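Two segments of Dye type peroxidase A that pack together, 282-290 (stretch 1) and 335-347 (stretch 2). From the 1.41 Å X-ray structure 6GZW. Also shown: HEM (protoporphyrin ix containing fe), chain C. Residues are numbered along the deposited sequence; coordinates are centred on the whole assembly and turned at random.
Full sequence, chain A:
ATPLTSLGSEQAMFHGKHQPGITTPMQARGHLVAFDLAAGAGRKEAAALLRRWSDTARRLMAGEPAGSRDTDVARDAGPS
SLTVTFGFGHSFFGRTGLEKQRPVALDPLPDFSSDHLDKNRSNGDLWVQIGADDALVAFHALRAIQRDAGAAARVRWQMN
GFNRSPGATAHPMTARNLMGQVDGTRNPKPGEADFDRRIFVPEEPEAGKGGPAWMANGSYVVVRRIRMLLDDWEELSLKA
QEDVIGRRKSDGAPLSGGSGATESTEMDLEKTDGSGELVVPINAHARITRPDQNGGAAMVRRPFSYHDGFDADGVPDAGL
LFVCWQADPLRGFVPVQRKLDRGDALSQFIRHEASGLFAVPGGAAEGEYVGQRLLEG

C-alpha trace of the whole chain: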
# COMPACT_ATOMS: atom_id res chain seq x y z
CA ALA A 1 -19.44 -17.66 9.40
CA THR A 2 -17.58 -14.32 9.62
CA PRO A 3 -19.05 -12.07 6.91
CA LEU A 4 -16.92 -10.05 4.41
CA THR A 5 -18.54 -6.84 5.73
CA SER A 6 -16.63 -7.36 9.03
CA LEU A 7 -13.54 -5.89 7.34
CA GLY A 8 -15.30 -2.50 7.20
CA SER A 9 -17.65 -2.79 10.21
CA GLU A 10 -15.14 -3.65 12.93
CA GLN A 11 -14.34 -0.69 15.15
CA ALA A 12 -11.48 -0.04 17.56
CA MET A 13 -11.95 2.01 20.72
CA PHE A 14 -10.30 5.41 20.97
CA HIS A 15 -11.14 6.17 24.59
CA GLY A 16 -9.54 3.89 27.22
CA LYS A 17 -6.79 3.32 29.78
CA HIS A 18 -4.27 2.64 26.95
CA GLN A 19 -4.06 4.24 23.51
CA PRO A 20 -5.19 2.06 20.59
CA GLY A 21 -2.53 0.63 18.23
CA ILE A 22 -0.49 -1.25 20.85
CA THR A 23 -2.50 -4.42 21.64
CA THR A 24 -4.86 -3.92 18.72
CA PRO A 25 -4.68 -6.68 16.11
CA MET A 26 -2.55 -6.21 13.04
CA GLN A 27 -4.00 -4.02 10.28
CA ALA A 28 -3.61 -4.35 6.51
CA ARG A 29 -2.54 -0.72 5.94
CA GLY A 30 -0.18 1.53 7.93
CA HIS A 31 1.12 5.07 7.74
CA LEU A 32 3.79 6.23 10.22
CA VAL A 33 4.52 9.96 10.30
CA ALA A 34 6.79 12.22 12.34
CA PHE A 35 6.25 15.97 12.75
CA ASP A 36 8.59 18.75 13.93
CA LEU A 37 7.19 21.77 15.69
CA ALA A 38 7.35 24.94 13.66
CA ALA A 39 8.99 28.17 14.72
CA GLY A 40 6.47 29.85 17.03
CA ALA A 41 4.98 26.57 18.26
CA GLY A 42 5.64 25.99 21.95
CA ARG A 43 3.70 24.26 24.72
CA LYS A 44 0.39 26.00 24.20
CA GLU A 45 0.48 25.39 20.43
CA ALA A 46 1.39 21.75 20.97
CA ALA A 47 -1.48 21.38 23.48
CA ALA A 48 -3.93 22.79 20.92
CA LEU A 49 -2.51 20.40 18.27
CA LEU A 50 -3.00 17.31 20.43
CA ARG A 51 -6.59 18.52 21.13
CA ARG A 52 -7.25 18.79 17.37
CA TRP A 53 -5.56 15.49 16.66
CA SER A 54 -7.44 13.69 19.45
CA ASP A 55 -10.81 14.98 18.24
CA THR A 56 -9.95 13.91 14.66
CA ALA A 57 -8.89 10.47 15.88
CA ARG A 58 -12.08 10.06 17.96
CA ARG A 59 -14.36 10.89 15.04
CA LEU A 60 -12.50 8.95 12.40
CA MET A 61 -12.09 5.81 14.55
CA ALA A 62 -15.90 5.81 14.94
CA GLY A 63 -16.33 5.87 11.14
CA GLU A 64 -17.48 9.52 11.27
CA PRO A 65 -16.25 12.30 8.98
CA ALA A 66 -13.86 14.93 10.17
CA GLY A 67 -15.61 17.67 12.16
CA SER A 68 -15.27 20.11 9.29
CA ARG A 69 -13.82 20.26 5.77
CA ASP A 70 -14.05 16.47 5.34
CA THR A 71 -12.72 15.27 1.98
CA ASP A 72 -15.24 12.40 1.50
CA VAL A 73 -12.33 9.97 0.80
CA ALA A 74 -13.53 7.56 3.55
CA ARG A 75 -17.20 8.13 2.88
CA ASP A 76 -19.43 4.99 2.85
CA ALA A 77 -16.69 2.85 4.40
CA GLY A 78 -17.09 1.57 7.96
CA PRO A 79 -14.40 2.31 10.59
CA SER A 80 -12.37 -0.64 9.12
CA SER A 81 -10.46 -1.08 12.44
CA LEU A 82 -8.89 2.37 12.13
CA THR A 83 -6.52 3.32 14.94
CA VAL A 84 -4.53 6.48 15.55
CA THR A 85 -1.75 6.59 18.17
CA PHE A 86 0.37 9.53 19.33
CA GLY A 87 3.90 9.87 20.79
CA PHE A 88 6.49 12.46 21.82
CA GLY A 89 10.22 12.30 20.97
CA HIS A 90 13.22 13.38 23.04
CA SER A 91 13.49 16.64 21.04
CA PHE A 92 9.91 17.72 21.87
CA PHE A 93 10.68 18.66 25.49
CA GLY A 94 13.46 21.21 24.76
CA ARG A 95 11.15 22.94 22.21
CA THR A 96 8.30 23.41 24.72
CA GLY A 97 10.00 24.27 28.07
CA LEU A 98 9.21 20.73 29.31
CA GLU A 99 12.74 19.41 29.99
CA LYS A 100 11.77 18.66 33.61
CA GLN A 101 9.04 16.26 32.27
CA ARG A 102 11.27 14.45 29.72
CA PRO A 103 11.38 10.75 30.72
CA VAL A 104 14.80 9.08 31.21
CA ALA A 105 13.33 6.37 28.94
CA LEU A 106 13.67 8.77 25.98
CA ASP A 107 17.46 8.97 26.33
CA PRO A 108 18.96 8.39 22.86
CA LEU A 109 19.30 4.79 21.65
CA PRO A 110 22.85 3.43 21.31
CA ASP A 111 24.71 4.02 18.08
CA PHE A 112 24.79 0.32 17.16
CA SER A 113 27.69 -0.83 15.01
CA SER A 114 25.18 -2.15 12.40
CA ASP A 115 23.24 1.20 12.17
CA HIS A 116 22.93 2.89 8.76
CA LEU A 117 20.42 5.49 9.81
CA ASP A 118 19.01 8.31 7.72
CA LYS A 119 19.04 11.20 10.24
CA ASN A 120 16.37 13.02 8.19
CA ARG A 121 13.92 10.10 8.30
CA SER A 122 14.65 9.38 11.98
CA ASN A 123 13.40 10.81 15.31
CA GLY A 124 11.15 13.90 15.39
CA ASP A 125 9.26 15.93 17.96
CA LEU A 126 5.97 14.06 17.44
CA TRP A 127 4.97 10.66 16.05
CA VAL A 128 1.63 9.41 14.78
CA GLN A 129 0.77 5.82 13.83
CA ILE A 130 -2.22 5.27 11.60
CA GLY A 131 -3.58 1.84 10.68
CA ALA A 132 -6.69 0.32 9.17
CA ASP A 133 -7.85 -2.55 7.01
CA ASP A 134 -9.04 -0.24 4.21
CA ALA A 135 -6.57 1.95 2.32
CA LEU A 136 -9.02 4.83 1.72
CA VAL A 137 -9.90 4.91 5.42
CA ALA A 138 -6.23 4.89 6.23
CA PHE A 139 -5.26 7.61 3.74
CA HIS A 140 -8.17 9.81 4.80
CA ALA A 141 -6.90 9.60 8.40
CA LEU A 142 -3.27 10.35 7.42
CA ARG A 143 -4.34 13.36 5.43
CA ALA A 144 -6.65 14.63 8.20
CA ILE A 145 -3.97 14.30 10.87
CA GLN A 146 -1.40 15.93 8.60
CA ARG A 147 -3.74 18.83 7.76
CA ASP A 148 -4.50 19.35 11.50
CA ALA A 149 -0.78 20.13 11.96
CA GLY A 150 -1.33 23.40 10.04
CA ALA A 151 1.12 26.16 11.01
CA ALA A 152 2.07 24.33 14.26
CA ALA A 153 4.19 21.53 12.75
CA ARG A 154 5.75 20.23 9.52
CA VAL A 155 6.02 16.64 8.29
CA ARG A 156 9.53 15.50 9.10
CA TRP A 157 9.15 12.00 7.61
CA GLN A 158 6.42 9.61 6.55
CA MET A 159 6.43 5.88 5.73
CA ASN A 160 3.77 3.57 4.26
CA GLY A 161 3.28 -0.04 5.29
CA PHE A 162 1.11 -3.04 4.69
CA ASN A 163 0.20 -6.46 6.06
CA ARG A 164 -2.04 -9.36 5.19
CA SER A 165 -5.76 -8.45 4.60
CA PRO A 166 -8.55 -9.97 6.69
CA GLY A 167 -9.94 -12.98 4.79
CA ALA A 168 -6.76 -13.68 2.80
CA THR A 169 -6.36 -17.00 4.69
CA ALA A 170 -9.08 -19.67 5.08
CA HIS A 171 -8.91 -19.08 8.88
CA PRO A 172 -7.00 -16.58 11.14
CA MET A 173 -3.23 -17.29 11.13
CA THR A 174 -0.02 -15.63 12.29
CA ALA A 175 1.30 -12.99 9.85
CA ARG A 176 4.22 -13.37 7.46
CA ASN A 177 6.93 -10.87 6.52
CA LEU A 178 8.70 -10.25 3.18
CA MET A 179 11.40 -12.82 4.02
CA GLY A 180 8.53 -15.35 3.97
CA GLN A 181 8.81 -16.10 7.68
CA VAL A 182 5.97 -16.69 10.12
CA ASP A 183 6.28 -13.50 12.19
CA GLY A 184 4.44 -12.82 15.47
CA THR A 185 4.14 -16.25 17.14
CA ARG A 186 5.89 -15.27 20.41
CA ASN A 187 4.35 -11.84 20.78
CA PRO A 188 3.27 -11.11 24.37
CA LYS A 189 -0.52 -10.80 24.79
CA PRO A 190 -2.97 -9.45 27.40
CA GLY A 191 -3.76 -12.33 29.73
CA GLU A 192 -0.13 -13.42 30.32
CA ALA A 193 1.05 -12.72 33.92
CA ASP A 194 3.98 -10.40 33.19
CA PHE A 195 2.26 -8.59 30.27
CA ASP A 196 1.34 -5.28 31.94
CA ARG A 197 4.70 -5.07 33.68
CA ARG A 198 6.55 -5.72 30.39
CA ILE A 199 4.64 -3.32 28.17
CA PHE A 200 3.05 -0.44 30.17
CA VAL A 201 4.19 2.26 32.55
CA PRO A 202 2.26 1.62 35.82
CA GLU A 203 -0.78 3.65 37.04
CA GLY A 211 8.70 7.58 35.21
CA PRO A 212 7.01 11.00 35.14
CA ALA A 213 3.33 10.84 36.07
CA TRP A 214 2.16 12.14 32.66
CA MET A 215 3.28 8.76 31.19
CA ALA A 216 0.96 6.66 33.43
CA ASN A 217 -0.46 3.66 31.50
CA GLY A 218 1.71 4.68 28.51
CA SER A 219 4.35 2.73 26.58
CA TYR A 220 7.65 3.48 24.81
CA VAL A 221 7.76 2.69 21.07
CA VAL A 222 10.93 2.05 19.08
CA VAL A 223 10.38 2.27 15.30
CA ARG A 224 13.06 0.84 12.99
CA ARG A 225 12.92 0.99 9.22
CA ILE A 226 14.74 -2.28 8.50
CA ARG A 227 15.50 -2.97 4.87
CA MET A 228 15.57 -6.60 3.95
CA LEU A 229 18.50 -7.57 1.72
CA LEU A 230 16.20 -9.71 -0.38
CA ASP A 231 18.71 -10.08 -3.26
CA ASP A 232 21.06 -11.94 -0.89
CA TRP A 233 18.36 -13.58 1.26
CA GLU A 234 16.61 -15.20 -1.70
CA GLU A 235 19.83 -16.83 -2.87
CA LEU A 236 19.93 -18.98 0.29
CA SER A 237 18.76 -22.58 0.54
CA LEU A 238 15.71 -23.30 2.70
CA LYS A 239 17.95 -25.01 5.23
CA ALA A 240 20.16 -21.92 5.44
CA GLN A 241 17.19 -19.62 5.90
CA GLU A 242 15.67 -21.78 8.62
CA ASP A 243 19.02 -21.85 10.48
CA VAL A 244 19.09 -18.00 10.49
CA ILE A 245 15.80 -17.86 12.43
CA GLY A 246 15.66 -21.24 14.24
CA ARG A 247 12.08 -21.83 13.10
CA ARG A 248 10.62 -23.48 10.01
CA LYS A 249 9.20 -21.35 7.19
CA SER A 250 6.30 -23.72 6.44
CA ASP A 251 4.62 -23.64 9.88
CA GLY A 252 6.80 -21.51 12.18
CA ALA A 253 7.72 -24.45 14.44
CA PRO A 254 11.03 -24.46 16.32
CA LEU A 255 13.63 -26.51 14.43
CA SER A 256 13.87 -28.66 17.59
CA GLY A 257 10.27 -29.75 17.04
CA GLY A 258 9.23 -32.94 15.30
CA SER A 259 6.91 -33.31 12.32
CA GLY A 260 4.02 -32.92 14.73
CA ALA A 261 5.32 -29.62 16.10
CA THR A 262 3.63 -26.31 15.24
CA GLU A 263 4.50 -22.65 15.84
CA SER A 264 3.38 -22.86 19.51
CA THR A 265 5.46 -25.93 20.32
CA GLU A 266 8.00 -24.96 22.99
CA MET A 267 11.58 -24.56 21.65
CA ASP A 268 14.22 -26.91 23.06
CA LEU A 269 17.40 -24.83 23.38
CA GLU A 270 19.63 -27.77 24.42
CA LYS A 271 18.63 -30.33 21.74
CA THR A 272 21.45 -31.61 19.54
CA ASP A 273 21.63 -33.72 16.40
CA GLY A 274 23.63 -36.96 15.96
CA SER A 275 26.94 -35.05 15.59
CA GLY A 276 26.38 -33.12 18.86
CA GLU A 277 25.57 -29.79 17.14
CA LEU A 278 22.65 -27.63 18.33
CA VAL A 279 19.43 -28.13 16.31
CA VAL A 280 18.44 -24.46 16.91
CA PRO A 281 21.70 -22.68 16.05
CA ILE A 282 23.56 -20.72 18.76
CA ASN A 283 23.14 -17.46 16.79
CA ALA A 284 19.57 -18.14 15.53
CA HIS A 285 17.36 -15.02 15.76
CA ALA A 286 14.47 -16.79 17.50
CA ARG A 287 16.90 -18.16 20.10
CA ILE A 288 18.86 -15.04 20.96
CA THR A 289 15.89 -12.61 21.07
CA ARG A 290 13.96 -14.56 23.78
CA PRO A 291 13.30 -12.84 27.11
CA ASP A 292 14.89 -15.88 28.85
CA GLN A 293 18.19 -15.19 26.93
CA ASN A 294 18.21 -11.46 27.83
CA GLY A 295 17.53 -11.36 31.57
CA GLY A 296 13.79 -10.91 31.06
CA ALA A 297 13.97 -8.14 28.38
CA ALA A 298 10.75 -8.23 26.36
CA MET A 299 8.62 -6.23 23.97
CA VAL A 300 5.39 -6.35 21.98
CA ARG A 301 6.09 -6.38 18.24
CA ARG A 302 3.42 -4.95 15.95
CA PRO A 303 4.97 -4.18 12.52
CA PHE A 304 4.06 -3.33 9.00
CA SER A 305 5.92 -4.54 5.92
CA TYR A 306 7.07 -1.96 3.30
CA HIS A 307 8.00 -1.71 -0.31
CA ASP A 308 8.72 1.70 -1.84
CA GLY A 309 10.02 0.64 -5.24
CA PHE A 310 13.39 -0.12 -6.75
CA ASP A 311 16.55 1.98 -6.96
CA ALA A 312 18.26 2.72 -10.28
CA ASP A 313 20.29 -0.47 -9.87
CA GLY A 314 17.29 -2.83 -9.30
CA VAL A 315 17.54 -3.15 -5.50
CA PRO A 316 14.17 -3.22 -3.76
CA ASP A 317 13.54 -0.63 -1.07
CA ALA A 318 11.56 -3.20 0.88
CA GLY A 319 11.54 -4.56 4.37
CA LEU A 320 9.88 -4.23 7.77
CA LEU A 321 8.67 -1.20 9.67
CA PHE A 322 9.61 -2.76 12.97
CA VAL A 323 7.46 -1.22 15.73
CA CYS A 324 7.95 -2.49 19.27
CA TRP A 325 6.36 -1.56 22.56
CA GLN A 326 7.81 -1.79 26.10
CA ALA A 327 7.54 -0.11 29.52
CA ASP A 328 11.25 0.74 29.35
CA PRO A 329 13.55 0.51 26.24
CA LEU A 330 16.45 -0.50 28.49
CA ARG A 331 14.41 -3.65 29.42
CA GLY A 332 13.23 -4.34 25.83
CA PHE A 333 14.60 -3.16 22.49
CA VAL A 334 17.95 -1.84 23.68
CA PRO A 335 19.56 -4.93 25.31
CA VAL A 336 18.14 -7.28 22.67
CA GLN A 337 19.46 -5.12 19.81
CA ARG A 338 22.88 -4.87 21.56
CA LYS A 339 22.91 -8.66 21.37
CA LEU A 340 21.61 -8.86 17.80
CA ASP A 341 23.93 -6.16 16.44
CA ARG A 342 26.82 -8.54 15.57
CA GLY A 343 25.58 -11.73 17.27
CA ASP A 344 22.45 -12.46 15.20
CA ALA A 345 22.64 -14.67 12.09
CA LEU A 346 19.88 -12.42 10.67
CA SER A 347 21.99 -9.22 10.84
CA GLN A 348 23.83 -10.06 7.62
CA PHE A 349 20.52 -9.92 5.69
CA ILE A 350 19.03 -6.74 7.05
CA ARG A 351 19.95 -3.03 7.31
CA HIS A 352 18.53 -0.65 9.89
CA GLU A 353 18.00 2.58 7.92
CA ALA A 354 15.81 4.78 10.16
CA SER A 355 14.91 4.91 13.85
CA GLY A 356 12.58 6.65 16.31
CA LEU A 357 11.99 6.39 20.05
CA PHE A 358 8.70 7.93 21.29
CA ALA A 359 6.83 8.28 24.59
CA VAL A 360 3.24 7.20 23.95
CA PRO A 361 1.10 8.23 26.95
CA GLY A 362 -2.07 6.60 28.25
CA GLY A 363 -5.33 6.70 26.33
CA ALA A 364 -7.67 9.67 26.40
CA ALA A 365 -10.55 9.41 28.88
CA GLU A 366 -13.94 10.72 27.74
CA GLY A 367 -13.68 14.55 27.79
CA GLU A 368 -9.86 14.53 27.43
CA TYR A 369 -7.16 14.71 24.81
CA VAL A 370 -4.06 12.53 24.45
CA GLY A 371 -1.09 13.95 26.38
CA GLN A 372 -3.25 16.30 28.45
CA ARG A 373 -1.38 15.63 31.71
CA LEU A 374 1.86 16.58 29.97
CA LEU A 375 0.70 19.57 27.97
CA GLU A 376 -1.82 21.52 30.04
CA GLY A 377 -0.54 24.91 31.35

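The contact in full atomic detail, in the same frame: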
# COMPACT_ATOMS: atom_id res chain seq x y z
N ILE A 282 23.16 -21.61 17.66
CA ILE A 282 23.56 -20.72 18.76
C ILE A 282 23.30 -19.24 18.49
O ILE A 282 23.10 -18.46 19.41
CB ILE A 282 25.06 -20.94 19.14
CG1 ILE A 282 25.39 -20.34 20.51
CG2 ILE A 282 26.01 -20.39 18.06
CD1 ILE A 282 24.75 -21.06 21.66
N ASN A 283 23.36 -18.86 17.21
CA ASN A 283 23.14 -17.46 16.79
C ASN A 283 21.81 -17.29 16.06
O ASN A 283 21.64 -16.28 15.37
CB ASN A 283 24.29 -16.97 15.90
CG ASN A 283 24.45 -17.78 14.61
OD1 ASN A 283 23.85 -18.84 14.43
ND2 ASN A 283 25.26 -17.25 13.68
N ALA A 284 20.88 -18.25 16.20
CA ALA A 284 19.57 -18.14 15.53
C ALA A 284 18.78 -16.99 16.15
O ALA A 284 18.69 -16.86 17.35
CB ALA A 284 18.78 -19.42 15.66
N HIS A 285 18.14 -16.19 15.30
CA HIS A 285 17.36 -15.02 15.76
C HIS A 285 16.31 -15.34 16.82
O HIS A 285 16.20 -14.65 17.84
CB HIS A 285 16.70 -14.40 14.53
CG HIS A 285 15.94 -13.16 14.82
ND1 HIS A 285 16.56 -11.94 14.97
CD2 HIS A 285 14.62 -12.96 14.99
CE1 HIS A 285 15.63 -11.02 15.22
NE2 HIS A 285 14.45 -11.62 15.23
N ALA A 286 15.54 -16.39 16.58
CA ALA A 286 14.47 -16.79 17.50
C ALA A 286 14.97 -17.53 18.75
O ALA A 286 14.16 -17.84 19.66
CB ALA A 286 13.37 -17.58 16.79
N ARG A 287 16.28 -17.80 18.83
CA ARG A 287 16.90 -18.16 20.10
C ARG A 287 17.32 -16.91 20.87
O ARG A 287 16.89 -16.66 21.99
CB ARG A 287 18.14 -19.05 19.89
CG ARG A 287 18.92 -19.35 21.17
CD ARG A 287 20.29 -19.95 20.84
NE ARG A 287 20.17 -21.34 20.44
CZ ARG A 287 20.18 -22.38 21.27
NH1 ARG A 287 20.25 -22.23 22.58
NH2 ARG A 287 20.04 -23.61 20.77
N ILE A 288 18.17 -16.11 20.24
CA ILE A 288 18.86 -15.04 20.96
C ILE A 288 18.00 -13.82 21.33
O ILE A 288 18.40 -13.02 22.17
CB ILE A 288 20.18 -14.64 20.27
CG1 ILE A 288 19.93 -13.91 18.96
CG2 ILE A 288 21.08 -15.88 20.09
CD1 ILE A 288 21.20 -13.43 18.30
N THR A 289 16.82 -13.70 20.72
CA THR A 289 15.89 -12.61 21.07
C THR A 289 14.93 -12.93 22.24
O THR A 289 14.24 -12.04 22.74
CB THR A 289 14.99 -12.28 19.85
OG1 THR A 289 14.39 -13.50 19.42
CG2 THR A 289 15.77 -11.66 18.73
N ARG A 290 14.91 -14.18 22.73
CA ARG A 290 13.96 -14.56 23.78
C ARG A 290 14.19 -13.79 25.09
O ARG A 290 15.36 -13.51 25.47
CB ARG A 290 14.04 -16.06 24.07
CG ARG A 290 13.65 -17.01 22.93
CD ARG A 290 14.16 -18.43 23.19
NE ARG A 290 13.53 -18.98 24.38
CZ ARG A 290 12.44 -19.75 24.40
NH1 ARG A 290 11.78 -20.08 23.29
NH2 ARG A 290 11.96 -20.17 25.59
N PRO A 335 18.66 -3.77 25.06
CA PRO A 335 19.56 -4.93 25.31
C PRO A 335 19.47 -6.05 24.28
O PRO A 335 20.47 -6.68 23.97
CB PRO A 335 19.14 -5.41 26.71
CG PRO A 335 17.77 -4.86 26.92
CD PRO A 335 17.72 -3.56 26.17
N VAL A 336 18.29 -6.26 23.69
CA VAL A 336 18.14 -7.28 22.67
C VAL A 336 18.91 -6.83 21.43
O VAL A 336 19.69 -7.61 20.88
CB VAL A 336 16.66 -7.58 22.37
CG1 VAL A 336 16.54 -8.57 21.22
CG2 VAL A 336 15.96 -8.12 23.62
N GLN A 337 18.71 -5.60 20.97
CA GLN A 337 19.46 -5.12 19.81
C GLN A 337 20.98 -5.09 20.04
O GLN A 337 21.73 -5.38 19.10
CB GLN A 337 18.93 -3.75 19.31
CG GLN A 337 19.53 -3.24 18.00
CD GLN A 337 19.38 -4.21 16.81
OE1 GLN A 337 18.49 -5.06 16.80
NE2 GLN A 337 20.24 -4.06 15.81
N ARG A 338 21.43 -4.80 21.26
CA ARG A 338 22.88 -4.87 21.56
C ARG A 338 23.38 -6.27 21.25
O ARG A 338 24.45 -6.44 20.67
CB ARG A 338 23.17 -4.55 23.00
CG ARG A 338 23.14 -3.08 23.34
CD ARG A 338 23.72 -2.88 24.74
NE ARG A 338 23.71 -1.49 25.18
CZ ARG A 338 24.53 -0.54 24.74
NH1 ARG A 338 25.43 -0.80 23.79
NH2 ARG A 338 24.45 0.69 25.23
N LYS A 339 22.59 -7.27 21.65
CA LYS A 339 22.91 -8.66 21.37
C LYS A 339 22.80 -9.02 19.90
O LYS A 339 23.63 -9.77 19.39
CB LYS A 339 21.97 -9.58 22.11
CG LYS A 339 22.30 -11.05 21.92
CD LYS A 339 21.73 -11.88 23.04
CE LYS A 339 22.53 -11.67 24.31
NZ LYS A 339 21.78 -12.30 25.43
N LEU A 340 21.76 -8.52 19.22
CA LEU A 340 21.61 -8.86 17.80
C LEU A 340 22.68 -8.26 16.89
O LEU A 340 23.07 -8.85 15.86
CB LEU A 340 20.24 -8.43 17.27
CG LEU A 340 18.99 -8.91 17.99
CD1 LEU A 340 17.77 -8.54 17.16
CD2 LEU A 340 19.03 -10.39 18.31
N ASP A 341 23.13 -7.06 17.28
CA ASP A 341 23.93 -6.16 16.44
C ASP A 341 24.95 -6.91 15.56
O ASP A 341 24.84 -6.91 14.32
CB ASP A 341 24.59 -5.11 17.34
CG ASP A 341 25.42 -4.12 16.58
OD1 ASP A 341 24.92 -3.57 15.59
OD2 ASP A 341 26.58 -3.86 16.99
N ARG A 342 25.88 -7.61 16.22
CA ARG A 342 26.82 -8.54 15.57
C ARG A 342 26.51 -10.03 15.80
O ARG A 342 26.94 -10.88 15.00
CB ARG A 342 28.26 -8.25 16.06
CG ARG A 342 28.80 -6.87 15.69
CD ARG A 342 30.32 -6.79 15.86
NE ARG A 342 30.76 -6.65 17.25
CZ ARG A 342 31.16 -5.51 17.85
NH1 ARG A 342 31.19 -4.33 17.22
NH2 ARG A 342 31.54 -5.56 19.14
N GLY A 343 25.84 -10.35 16.91
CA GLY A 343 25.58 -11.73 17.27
C GLY A 343 24.53 -12.50 16.48
O GLY A 343 24.56 -13.73 16.46
N ASP A 344 23.61 -11.81 15.81
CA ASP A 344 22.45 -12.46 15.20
C ASP A 344 22.80 -12.93 13.79
O ASP A 344 23.32 -12.16 12.99
CB ASP A 344 21.32 -11.42 15.15
CG ASP A 344 20.00 -12.00 14.72
OD1 ASP A 344 19.88 -13.20 14.39
OD2 ASP A 344 19.03 -11.20 14.72
N ALA A 345 22.52 -14.19 13.47
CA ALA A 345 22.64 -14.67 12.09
C ALA A 345 21.85 -13.79 11.12
O ALA A 345 22.29 -13.61 9.97
CB ALA A 345 22.19 -16.11 11.98
N LEU A 346 20.73 -13.23 11.57
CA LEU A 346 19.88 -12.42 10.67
C LEU A 346 20.53 -11.10 10.26
O LEU A 346 20.17 -10.54 9.22
CB LEU A 346 18.54 -12.14 11.34
CG LEU A 346 17.51 -11.31 10.57
CD1 LEU A 346 17.10 -12.04 9.32
CD2 LEU A 346 16.32 -10.95 11.45
N SER A 347 21.45 -10.57 11.05
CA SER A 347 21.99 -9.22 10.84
C SER A 347 22.62 -9.01 9.47
O SER A 347 22.55 -7.94 8.92
CB SER A 347 22.97 -8.86 11.98
OG SER A 347 22.24 -8.66 13.18
CHA HEM C . 11.03 -13.29 16.76
CHB HEM C . 11.97 -12.00 12.19
CHC HEM C . 13.97 -7.89 13.83
CHD HEM C . 13.03 -9.19 18.37
C1A HEM C . 11.11 -13.30 15.39
C2A HEM C . 10.69 -14.38 14.56
C3A HEM C . 10.96 -14.01 13.29
C4A HEM C . 11.56 -12.70 13.32
CMA HEM C . 10.68 -14.77 12.02
CAA HEM C . 10.07 -15.70 15.01
CBA HEM C . 8.56 -15.75 15.12
CGA HEM C . 8.06 -14.91 16.25
O1A HEM C . 8.04 -15.32 17.44
O2A HEM C . 7.67 -13.73 16.02
C1B HEM C . 12.59 -10.73 12.24
C2B HEM C . 12.96 -9.97 11.10
C3B HEM C . 13.53 -8.82 11.52
C4B HEM C . 13.48 -8.88 13.01
CMB HEM C . 12.79 -10.41 9.67
CAB HEM C . 14.00 -7.65 10.74
CBB HEM C . 13.55 -7.32 9.54
C1C HEM C . 13.94 -7.89 15.21
C2C HEM C . 14.46 -6.85 16.03
C3C HEM C . 14.20 -7.24 17.33
C4C HEM C . 13.50 -8.49 17.28
CMC HEM C . 15.17 -5.61 15.60
CAC HEM C . 14.57 -6.58 18.61
CBC HEM C . 15.57 -5.70 18.82
C1D HEM C . 12.35 -10.40 18.23
C2D HEM C . 11.81 -11.07 19.43
C3D HEM C . 11.25 -12.22 18.99
C4D HEM C . 11.46 -12.22 17.52
CMD HEM C . 11.83 -10.56 20.87
CAD HEM C . 10.56 -13.26 19.87
CBD HEM C . 11.56 -14.23 20.50
CGD HEM C . 10.85 -15.19 21.40
O1D HEM C . 10.49 -16.33 20.98
O2D HEM C . 10.60 -14.85 22.58
NA HEM C . 11.73 -12.32 14.63
NB HEM C . 12.94 -10.06 13.34
NC HEM C . 13.43 -8.89 15.96
ND HEM C . 12.21 -11.16 17.13
FE HEM C . 12.59 -10.64 15.30
O HOH W 1 10.87 -9.67 15.17

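What sets the orientation of the His285 ring? Both of its nitrogens are engaged. With chi1 at -176° (t) and chi2 at 79°, His285 NE2 lies 2.1 Å from HEM FE, while His285 ND1 donates to Asp344 across the contact. That hydrogen bond is short and nearly straight, with His285 ND1 2.6 Å from Asp344 OD2 and an angle of 168°. The ring is therefore held between metal and carboxylate, a pairing familiar in heme peroxidases.

How does Asp344 reach the histidine when its CA-to-CB bond points away overall? With chi1 at -172° (t), the end of the side chain comes nearer to stretch 1 than the CA-to-CB direction suggests, and chi2 of -3° completes the placement. The second oxygen is used as well: Leu346 N donates to Asp344 OD1 at 2.9 Å, fastening the carboxylate to its own stretch. Nearby, the backbones join directly, Ala345 N donating to Asn283 O at 3.0 Å and 171°.

What packs around the ring? Leu346, in the t, p rotamer, places CD2 over one face, 3.9 Å from the centroid of the His285 ring and 20° off its normal, a CH-pi contact. The same methyl group touches the heme, with Leu346 CD2 3.5 Å from HEM C3B. Leu340 comes in obliquely, its CD1 3.8 Å from His285 CE1.

Why do Ile288 and Thr289 adopt p rotamers? The geometry shows what each gains. Ile288, extended at chi2 (t), lays CG1 3.7 Å from Leu340 CD2 and carries CD1 to within 3.5 Å of Asp344 CA. In Thr289, chi1 of 53° lets OG1 donate to His285 O at 2.7 Å, one turn back, while CG2 faces the apolar side of the second helix, 3.5 Å from Leu340 CD2 and 4.0 Å from Val336 CG1.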